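Local coordinates for protein PA_0080 (Pseudomonas aeruginosa, PDB 3ZHN) that is the lipoprotein TssJ1 of the type VI secretion system and probably forms part of the membrane-bound portion of that machine, at residues W36-P41 / H141-L146; L43-A48 / L146-I151; L58-K63 / I103-D108; W128-D133 / I151-R156. All blocks are in the same frame, centred on the assembly; numbering follows the deposited sequence.

Interaction 1 of 4, residues W36-P41 / H141-L146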
# COMPACT_ATOMS: atom_id res chain seq x y z
N TRP A 36 -7.42 7.73 1.48
CA TRP A 36 -8.42 7.60 0.44
C TRP A 36 -7.80 6.84 -0.70
O TRP A 36 -6.82 7.31 -1.34
CB TRP A 36 -8.93 8.94 -0.05
CG TRP A 36 -9.81 9.62 0.91
CD1 TRP A 36 -11.21 9.61 0.95
CD2 TRP A 36 -9.39 10.49 1.96
NE1 TRP A 36 -11.65 10.43 1.95
CE2 TRP A 36 -10.56 10.93 2.61
CE3 TRP A 36 -8.14 10.91 2.45
CZ2 TRP A 36 -10.53 11.81 3.68
CZ3 TRP A 36 -8.12 11.79 3.52
CH2 TRP A 36 -9.31 12.23 4.12
N LEU A 37 -8.38 5.67 -1.00
CA LEU A 37 -7.89 4.78 -2.07
C LEU A 37 -8.75 5.00 -3.30
O LEU A 37 -9.96 4.89 -3.22
CB LEU A 37 -8.03 3.29 -1.65
CG LEU A 37 -7.27 2.70 -0.44
CD1 LEU A 37 -7.75 1.28 -0.19
CD2 LEU A 37 -5.79 2.71 -0.76
N HIS A 38 -8.11 5.29 -4.45
CA HIS A 38 -8.80 5.56 -5.66
C HIS A 38 -8.32 4.56 -6.69
O HIS A 38 -7.18 4.63 -7.14
CB HIS A 38 -8.46 6.99 -6.18
CG HIS A 38 -8.57 8.04 -5.16
ND1 HIS A 38 -9.78 8.50 -4.66
CD2 HIS A 38 -7.60 8.74 -4.53
CE1 HIS A 38 -9.54 9.43 -3.76
NE2 HIS A 38 -8.24 9.57 -3.63
N ALA A 39 -9.18 3.60 -7.03
CA ALA A 39 -8.83 2.62 -8.04
C ALA A 39 -9.24 3.18 -9.38
O ALA A 39 -10.42 3.45 -9.62
CB ALA A 39 -9.53 1.29 -7.76
N ALA A 40 -8.25 3.33 -10.31
CA ALA A 40 -8.55 4.00 -11.56
C ALA A 40 -9.51 3.18 -12.44
O ALA A 40 -9.59 1.97 -12.30
CB ALA A 40 -7.24 4.32 -12.31
N PRO A 41 -10.19 3.85 -13.37
CA PRO A 41 -10.99 3.16 -14.36
C PRO A 41 -10.22 2.17 -15.20
O PRO A 41 -10.77 1.21 -15.64
CB PRO A 41 -11.46 4.31 -15.27
CG PRO A 41 -11.47 5.53 -14.44
CD PRO A 41 -10.32 5.34 -13.49
N HIS A 141 -2.83 12.47 6.21
CA HIS A 141 -3.90 12.18 5.26
C HIS A 141 -3.26 11.94 3.89
O HIS A 141 -2.40 12.72 3.49
CB HIS A 141 -4.97 13.28 5.23
CG HIS A 141 -5.82 13.35 6.46
ND1 HIS A 141 -6.96 14.14 6.52
CD2 HIS A 141 -5.78 12.65 7.62
CE1 HIS A 141 -7.53 13.99 7.70
NE2 HIS A 141 -6.82 13.11 8.40
N LEU A 142 -3.71 10.90 3.22
CA LEU A 142 -3.09 10.44 1.97
C LEU A 142 -4.19 10.12 0.98
O LEU A 142 -5.17 9.47 1.29
CB LEU A 142 -2.23 9.24 2.22
CG LEU A 142 -1.13 9.35 3.24
CD1 LEU A 142 -0.58 8.00 3.54
CD2 LEU A 142 0.01 10.19 2.70
N ASP A 143 -3.91 10.47 -0.27
CA ASP A 143 -4.68 10.01 -1.42
C ASP A 143 -3.78 9.04 -2.15
O ASP A 143 -2.67 9.43 -2.66
CB ASP A 143 -5.03 11.15 -2.35
CG ASP A 143 -6.28 11.92 -1.83
OD1 ASP A 143 -7.38 11.33 -1.79
OD2 ASP A 143 -6.13 13.08 -1.44
N ILE A 144 -4.25 7.77 -2.23
CA ILE A 144 -3.46 6.73 -2.87
C ILE A 144 -4.24 6.26 -4.10
O ILE A 144 -5.36 5.75 -3.97
CB ILE A 144 -3.12 5.60 -1.91
CG1 ILE A 144 -2.26 6.17 -0.76
CG2 ILE A 144 -2.35 4.50 -2.64
CD1 ILE A 144 -1.76 5.22 0.26
N THR A 145 -3.65 6.43 -5.30
CA THR A 145 -4.25 6.03 -6.56
C THR A 145 -3.63 4.72 -6.98
O THR A 145 -2.40 4.61 -7.03
CB THR A 145 -4.15 7.17 -7.62
OG1 THR A 145 -4.79 8.31 -7.06
CG2 THR A 145 -4.87 6.75 -8.93
N LEU A 146 -4.48 3.76 -7.34
CA LEU A 146 -4.06 2.55 -7.99
C LEU A 146 -4.34 2.71 -9.49
O LEU A 146 -5.49 2.64 -9.92
CB LEU A 146 -4.77 1.35 -7.44
CG LEU A 146 -4.59 1.17 -5.90
CD1 LEU A 146 -3.16 1.13 -5.46
CD2 LEU A 146 -5.48 2.08 -5.06

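Interaction 2 of 4, residues L43-A48 / L146-I151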
# COMPACT_ATOMS: atom_id res chain seq x y z
N LEU A 43 -7.65 0.37 -14.10
CA LEU A 43 -6.95 -0.46 -13.14
C LEU A 43 -6.43 -1.76 -13.75
O LEU A 43 -7.17 -2.47 -14.38
CB LEU A 43 -7.91 -0.79 -12.02
CG LEU A 43 -7.36 -1.55 -10.79
CD1 LEU A 43 -6.44 -0.61 -9.99
CD2 LEU A 43 -8.52 -1.97 -9.91
N ASN A 44 -5.17 -2.10 -13.51
CA ASN A 44 -4.61 -3.43 -13.71
C ASN A 44 -5.16 -4.16 -14.94
O ASN A 44 -5.73 -5.23 -14.81
CB ASN A 44 -4.84 -4.29 -12.49
CG ASN A 44 -4.00 -5.55 -12.50
OD1 ASN A 44 -2.91 -5.62 -13.09
ND2 ASN A 44 -4.50 -6.54 -11.84
N PRO A 45 -4.95 -3.59 -16.14
CA PRO A 45 -5.64 -4.18 -17.32
C PRO A 45 -5.11 -5.52 -17.74
O PRO A 45 -3.92 -5.81 -17.59
CB PRO A 45 -5.43 -3.10 -18.41
CG PRO A 45 -4.19 -2.38 -17.95
CD PRO A 45 -4.31 -2.31 -16.48
N SER A 46 -5.97 -6.25 -18.39
CA SER A 46 -5.60 -7.49 -19.01
C SER A 46 -4.65 -7.22 -20.18
O SER A 46 -4.43 -6.06 -20.59
CB SER A 46 -6.78 -8.16 -19.63
OG SER A 46 -7.30 -7.47 -20.71
N ALA A 47 -4.18 -8.29 -20.82
CA ALA A 47 -3.37 -8.14 -22.04
C ALA A 47 -4.11 -7.42 -23.17
O ALA A 47 -3.44 -6.85 -24.04
CB ALA A 47 -2.89 -9.49 -22.53
N ALA A 48 -5.47 -7.44 -23.11
CA ALA A 48 -6.32 -6.72 -24.06
C ALA A 48 -6.65 -5.27 -23.66
O ALA A 48 -7.32 -4.57 -24.38
CB ALA A 48 -7.57 -7.46 -24.32
N LEU A 146 -4.48 3.76 -7.34
CA LEU A 146 -4.06 2.55 -7.99
C LEU A 146 -4.34 2.71 -9.49
O LEU A 146 -5.49 2.64 -9.92
CB LEU A 146 -4.77 1.35 -7.44
CG LEU A 146 -4.59 1.17 -5.90
CD1 LEU A 146 -3.16 1.13 -5.46
CD2 LEU A 146 -5.48 2.08 -5.06
N GLY A 147 -3.28 3.00 -10.24
CA GLY A 147 -3.41 3.19 -11.69
C GLY A 147 -3.35 1.93 -12.54
O GLY A 147 -3.45 0.81 -12.01
N ALA A 148 -3.28 2.11 -13.84
CA ALA A 148 -3.16 0.96 -14.71
C ALA A 148 -1.93 0.13 -14.29
O ALA A 148 -1.99 -1.13 -14.39
CB ALA A 148 -2.98 1.40 -16.12
N GLN A 149 -0.84 0.80 -13.91
CA GLN A 149 0.42 0.10 -13.63
C GLN A 149 1.28 0.69 -12.52
O GLN A 149 2.46 0.34 -12.43
CB GLN A 149 1.32 -0.08 -14.93
CG GLN A 149 1.81 1.17 -15.49
CD GLN A 149 2.36 1.07 -16.89
OE1 GLN A 149 1.96 0.26 -17.66
NE2 GLN A 149 3.30 1.93 -17.18
N ALA A 150 0.70 1.49 -11.62
CA ALA A 150 1.48 2.10 -10.60
C ALA A 150 0.59 2.55 -9.42
O ALA A 150 -0.53 3.07 -9.62
CB ALA A 150 2.22 3.32 -11.15
N ILE A 151 1.16 2.39 -8.24
CA ILE A 151 0.68 3.00 -7.01
C ILE A 151 1.25 4.40 -6.95
O ILE A 151 2.46 4.56 -7.03
CB ILE A 151 1.15 2.27 -5.74
CG1 ILE A 151 0.83 0.77 -5.80
CG2 ILE A 151 0.57 2.96 -4.53
CD1 ILE A 151 1.54 -0.01 -4.75

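Interaction 3 of 4, residues L58-K63 / I103-D108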
# COMPACT_ATOMS: atom_id res chain seq x y z
N LEU A 58 -1.39 -3.64 2.50
CA LEU A 58 -0.83 -2.61 3.32
C LEU A 58 -0.07 -3.23 4.45
O LEU A 58 -0.56 -4.17 5.10
CB LEU A 58 -1.94 -1.74 3.84
CG LEU A 58 -1.67 -0.62 4.84
CD1 LEU A 58 -2.85 0.28 4.90
CD2 LEU A 58 -1.37 -1.02 6.24
N TYR A 59 1.14 -2.75 4.72
CA TYR A 59 2.02 -3.26 5.78
C TYR A 59 2.38 -2.13 6.76
O TYR A 59 2.81 -1.02 6.33
CB TYR A 59 3.33 -3.80 5.17
CG TYR A 59 3.17 -4.85 4.13
CD1 TYR A 59 2.72 -4.56 2.83
CD2 TYR A 59 3.48 -6.15 4.41
CE1 TYR A 59 2.65 -5.55 1.89
CE2 TYR A 59 3.41 -7.14 3.46
CZ TYR A 59 2.95 -6.86 2.19
OH TYR A 59 2.84 -7.85 1.20
N GLU A 60 2.13 -2.37 8.04
CA GLU A 60 2.65 -1.50 9.07
C GLU A 60 4.02 -2.06 9.47
O GLU A 60 4.15 -3.25 9.81
CB GLU A 60 1.70 -1.44 10.27
CG GLU A 60 0.40 -0.79 10.00
CD GLU A 60 -0.34 -0.44 11.31
OE1 GLU A 60 0.29 -0.35 12.42
OE2 GLU A 60 -1.55 -0.24 11.21
N LEU A 61 5.02 -1.19 9.41
CA LEU A 61 6.45 -1.53 9.55
C LEU A 61 7.16 -0.73 10.64
O LEU A 61 6.95 0.48 10.72
CB LEU A 61 7.14 -1.36 8.21
CG LEU A 61 6.61 -2.20 7.02
CD1 LEU A 61 7.18 -1.65 5.72
CD2 LEU A 61 6.99 -3.67 7.14
N LYS A 62 8.04 -1.39 11.40
CA LYS A 62 8.95 -0.70 12.26
C LYS A 62 10.20 -0.16 11.53
O LYS A 62 10.77 0.83 11.90
CB LYS A 62 9.42 -1.60 13.40
CG LYS A 62 8.32 -2.18 14.20
CD LYS A 62 8.88 -2.94 15.43
CE LYS A 62 7.82 -3.68 16.19
NZ LYS A 62 8.46 -4.40 17.33
N LYS A 63 10.64 -0.90 10.52
CA LYS A 63 11.75 -0.59 9.66
C LYS A 63 11.38 -1.06 8.27
O LYS A 63 10.61 -2.03 8.14
CB LYS A 63 13.09 -1.27 10.04
CG LYS A 63 13.71 -0.89 11.34
CD LYS A 63 15.03 -1.66 11.58
N ILE A 103 -10.06 4.60 4.42
CA ILE A 103 -9.64 3.83 5.56
C ILE A 103 -8.96 4.71 6.57
O ILE A 103 -8.26 5.64 6.21
CB ILE A 103 -8.78 2.59 5.20
CG1 ILE A 103 -7.48 2.97 4.61
CG2 ILE A 103 -9.52 1.67 4.22
CD1 ILE A 103 -6.50 1.81 4.58
N GLU A 104 -9.13 4.42 7.85
CA GLU A 104 -8.50 5.25 8.87
C GLU A 104 -7.93 4.28 9.88
O GLU A 104 -8.56 3.26 10.18
CB GLU A 104 -9.57 6.14 9.52
CG GLU A 104 -9.03 7.03 10.64
CD GLU A 104 -9.99 8.15 11.10
OE1 GLU A 104 -11.04 8.36 10.39
OE2 GLU A 104 -9.62 8.92 12.12
N ARG A 105 -6.71 4.56 10.33
CA ARG A 105 -5.97 3.72 11.24
C ARG A 105 -5.27 4.69 12.20
O ARG A 105 -4.92 5.79 11.82
CB ARG A 105 -4.83 2.95 10.53
CG ARG A 105 -5.11 2.13 9.29
CD ARG A 105 -5.18 0.69 9.73
NE ARG A 105 -5.59 -0.24 8.69
CZ ARG A 105 -6.83 -0.36 8.21
NH1 ARG A 105 -7.87 0.40 8.60
NH2 ARG A 105 -7.06 -1.25 7.31
N THR A 106 -5.04 4.23 13.40
CA THR A 106 -3.97 4.70 14.23
C THR A 106 -2.85 3.71 14.13
O THR A 106 -3.02 2.48 14.26
CB THR A 106 -4.36 4.91 15.67
OG1 THR A 106 -4.76 3.64 16.21
CG2 THR A 106 -5.48 5.96 15.68
N LEU A 107 -1.71 4.25 13.87
CA LEU A 107 -0.59 3.38 13.66
C LEU A 107 -0.07 3.05 14.96
O LEU A 107 -0.00 3.87 15.87
CB LEU A 107 0.53 4.00 12.87
CG LEU A 107 0.11 4.48 11.50
CD1 LEU A 107 1.39 4.71 10.74
CD2 LEU A 107 -0.77 3.49 10.76
N ASP A 108 0.22 1.77 15.08
CA ASP A 108 0.91 1.35 16.24
C ASP A 108 2.05 2.37 16.67
O ASP A 108 2.81 2.99 15.86
CB ASP A 108 1.43 -0.09 16.04
CG ASP A 108 1.75 -0.78 17.38
OD1 ASP A 108 2.89 -0.56 17.87
OD2 ASP A 108 0.85 -1.49 17.97

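Interaction 4 of 4, residues W128-D133 / I151-R156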
# COMPACT_ATOMS: atom_id res chain seq x y z
N TRP A 128 4.83 -1.42 -8.34
CA TRP A 128 4.03 -2.29 -7.51
C TRP A 128 4.32 -2.26 -6.02
O TRP A 128 3.56 -2.85 -5.25
CB TRP A 128 4.09 -3.75 -7.98
CG TRP A 128 5.50 -4.30 -7.98
CD1 TRP A 128 6.33 -4.38 -9.08
CD2 TRP A 128 6.17 -5.00 -6.94
NE1 TRP A 128 7.50 -5.04 -8.74
CE2 TRP A 128 7.43 -5.42 -7.44
CE3 TRP A 128 5.85 -5.26 -5.58
CZ2 TRP A 128 8.37 -6.11 -6.63
CZ3 TRP A 128 6.76 -5.94 -4.80
CH2 TRP A 128 8.01 -6.36 -5.32
N ARG A 129 5.36 -1.53 -5.63
CA ARG A 129 5.70 -1.37 -4.26
C ARG A 129 5.94 0.11 -3.96
O ARG A 129 6.58 0.80 -4.75
CB ARG A 129 6.96 -2.20 -3.93
CG ARG A 129 7.45 -2.02 -2.50
CD ARG A 129 8.49 -3.04 -2.06
NE ARG A 129 9.54 -3.05 -3.05
CZ ARG A 129 10.36 -4.09 -3.26
NH1 ARG A 129 10.41 -5.07 -2.39
NH2 ARG A 129 11.08 -4.12 -4.37
N GLN A 130 5.49 0.56 -2.79
CA GLN A 130 5.77 1.86 -2.25
C GLN A 130 6.01 1.76 -0.75
O GLN A 130 5.46 0.88 -0.12
CB GLN A 130 4.64 2.84 -2.49
CG GLN A 130 4.31 3.22 -3.93
CD GLN A 130 5.30 4.11 -4.56
OE1 GLN A 130 6.33 4.38 -4.04
NE2 GLN A 130 4.96 4.60 -5.72
N VAL A 131 6.88 2.64 -0.22
CA VAL A 131 7.02 2.77 1.21
C VAL A 131 6.91 4.22 1.58
O VAL A 131 7.25 5.09 0.76
CB VAL A 131 8.44 2.33 1.73
CG1 VAL A 131 8.68 0.88 1.52
CG2 VAL A 131 9.62 3.18 1.12
N LEU A 132 6.44 4.51 2.79
CA LEU A 132 6.23 5.88 3.24
C LEU A 132 6.59 6.00 4.71
O LEU A 132 5.95 5.28 5.52
CB LEU A 132 4.79 6.31 2.99
CG LEU A 132 4.54 7.74 3.28
CD1 LEU A 132 5.21 8.67 2.29
CD2 LEU A 132 3.06 8.07 3.32
N ASP A 133 7.59 6.82 5.10
CA ASP A 133 7.81 7.11 6.51
C ASP A 133 6.69 8.06 6.94
O ASP A 133 6.41 9.07 6.31
CB ASP A 133 9.14 7.78 6.71
CG ASP A 133 10.29 6.89 6.29
OD1 ASP A 133 10.72 6.05 7.09
OD2 ASP A 133 10.74 7.03 5.12
N ILE A 151 1.16 2.39 -8.24
CA ILE A 151 0.68 3.00 -7.01
C ILE A 151 1.25 4.40 -6.95
O ILE A 151 2.46 4.56 -7.03
CB ILE A 151 1.15 2.27 -5.74
CG1 ILE A 151 0.83 0.77 -5.80
CG2 ILE A 151 0.57 2.96 -4.53
CD1 ILE A 151 1.54 -0.01 -4.75
N GLY A 152 0.39 5.40 -6.80
CA GLY A 152 0.71 6.79 -6.63
C GLY A 152 0.18 7.32 -5.29
O GLY A 152 -1.00 7.22 -4.97
N ILE A 153 1.07 7.95 -4.53
CA ILE A 153 0.69 8.51 -3.26
C ILE A 153 0.89 10.04 -3.26
O ILE A 153 1.95 10.56 -3.70
CB ILE A 153 1.58 7.91 -2.14
CG1 ILE A 153 1.59 6.38 -2.14
CG2 ILE A 153 1.26 8.53 -0.77
CD1 ILE A 153 2.54 5.78 -1.09
N VAL A 154 -0.12 10.73 -2.75
CA VAL A 154 -0.15 12.19 -2.67
C VAL A 154 -0.65 12.59 -1.25
O VAL A 154 -1.60 12.03 -0.75
CB VAL A 154 -1.06 12.86 -3.75
CG1 VAL A 154 -1.04 14.37 -3.65
CG2 VAL A 154 -0.65 12.49 -5.18
N ALA A 155 0.09 13.48 -0.61
CA ALA A 155 -0.34 13.99 0.69
C ALA A 155 -1.61 14.83 0.52
O ALA A 155 -1.66 15.63 -0.42
CB ALA A 155 0.80 14.75 1.35
N ARG A 156 -2.58 14.61 1.38
CA ARG A 156 -3.83 15.40 1.43
C ARG A 156 -3.78 16.34 2.65
O ARG A 156 -3.71 15.89 3.78
CB ARG A 156 -5.13 14.56 1.47
CG ARG A 156 -6.35 15.48 1.25
CD ARG A 156 -7.75 14.95 1.45
NE ARG A 156 -8.15 14.00 0.42
CZ ARG A 156 -9.40 13.55 0.20
NH1 ARG A 156 -10.45 13.94 0.93
NH2 ARG A 156 -9.60 12.71 -0.80

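Interaction 1 of 4, residues W36-P41 / H141-L146
H38 and D143 both turn CG to lie anti to their own carbonyl carbons (chi1 -49° and -82°), which brings imidazole and carboxylate together from neighbouring parallel strands. NE2 of H38 donates to OD1 of D143 at 2.7 Å; the acceptor lies in the plane of the ring, while the donor approaches the carboxylate from its anti side, somewhat out of plane. The two residues lie two positions out of register, D143 being level with W36 and H38 with T145, so the bond runs diagonally across the face they share. W36 reaches further along the same face, and the edge of its six-membered ring points at the face of H141 in an offset edge-to-face pair, CH2 standing 3.9 Å from ND1 of H141. Beneath the side chains runs a regular parallel ladder, from W36 N to L142 O (2.9 Å) on to A40 N to L146 O (2.9 Å). On the other face L37 and I144 lie side by side, CD2 of L37 being 4.1 Å from CB of I144, as suits branched aliphatics turned to a buried core. D143 OD1 also takes a salt bridge from R156, and ND1 of H38 bonds to E100. An imidazole held between two carboxylates would probably favour the doubly protonated, cationic form.

Interaction 2 of 4, residues L43-A48 / L146-I151
The flat groups at this meeting of two loops are peptide units: the carbonyl of A148 is met by CD of the puckered P45 ring, and that of L146 by CD1 of L43. P45 brings CD to 3.3 Å from A148 O, and the same CD lies 4.0 Å from CB of A148; small, rigid residues suit so close a pass. L43 works one step deeper. The bond leaving its CA heads away from the partner loop, but CG stands anti to the backbone N (chi1 -174°), and the next turn brings CD1 back to 3.4 Å from L146 O and 3.6 Å from CB of L146. Backbone meets backbone too: CA of L43 is 4.3 Å from CA of A148, and the CA of N44 makes a C-H...O contact with A148 O. N44 adopts positive backbone angles that asparagine tolerates well, while its amide is bonded on both sides, to R121 through OD1 and to P53 through ND2. In the partner loop, G147 N bonds to A150 O at 2.8 Å, which closes the tight turn. The loop 146-151 is the turn of a beta-hairpin joining strands 139-146 and 151-155, and it rests here on the connection that carries the chain from one sheet of the beta-sandwich to the other.

Interaction 3 of 4, residues L58-K63 / I103-D108
Across the interior of a beta-sandwich, L58 and E60 of one sheet face I103, R105 and L107 of the other. Their strands run almost alongside, with short-segment axes 9.9 Å apart and 21° between directions, a spacing bridged by side chains. L58 and I103 reach toward each other tip to tip, CD1 to CD1 at 4.0 Å, apolar residues suited to the gap between sheets.

Nearer the ends of the strands the lining becomes polar. E60 is buried, and its chain runs extended beyond CG so that the carboxylate crosses to the partner strand. There OE2 touches carbon rather than nitrogen, lying 3.8 Å from CD2 of L107 and 4.0 Å from CD of R105. R105 bends at chi2 (-101°) and spends its charge on D91 in a salt bridge through NE, so its aliphatic part is what E60 meets; the charged atoms of E60 and R105 do not touch. OE2 also sits close to OE1 of E89, a like-charge neighbour that could raise the pKa of one of the two acids. The other oxygen, OE1, is hydrogen-bonded to T111 OG1 and, across the contact, accepts a weak bond from the backbone, D108 N to E60 OE1 at 3.4 Å.

Interaction 4 of 4, residues W128-D133 / I151-R156
Q130 and I151 make the one hydrogen bond between these segments, and it is a side-chain to main-chain bond: NE2 of Q130 donates to the carbonyl O of I151 at 2.8 Å, with an N-H...O angle of 159°. The oxygen lies near the plane of the amide, whereas the donor stands well out of the carbonyl plane. A bend at chi2 (-73°) folds the glutamine so that its amide comes down beside the strand instead of stretching past it, and a glutamine suits the place because it combines a donor at its end with methylenes along its length.

Those methylenes supply the apolar contacts. CG of Q130 lies 3.8 Å from both CB and CG2 of I151 as the two side chains slide past each other in opposite directions, and CB of Q130 is 3.9 Å from CD1 of I153. Further along, L132 CD2 approaches I153 CG2 loosely, at 4.5 Å; L142 of the neighbouring strand packs against both residues. At the other end I151 pushes CD1 to 3.5 Å from the carbonyl O of W128, a contact of methyl with backbone.

The main chain of I151 also bonds to T127, just before W128. Strands 129-133 and 151-155 are each outermost in their sheets, so the contact joins the two edges at one side of the sandwich. The amide of Q130 thus meets a backbone acceptor on an edge strand, where a further strand would otherwise be the usual partner.

Overall arrangement
From the N terminus, strand 31-39 pairs with strand 139-146 in interaction 1, closing a loop of 99 residues. Interaction 2 begins just downstream, at 43-48, and ends just beyond, at 146-151, so the two cross while sharing L146 and touching directly. Interaction 3 is nested inside both loops and links the two sheets on the opposite side of the chain's centre from interaction 2. Interaction 4 opens after interaction 3 has closed and crosses interactions 1 and 2, sharing I151 with the latter; R156 also ties it to interaction 1. Interaction 1 thus builds one sheet, while interactions 3 and 4 fasten it to the second.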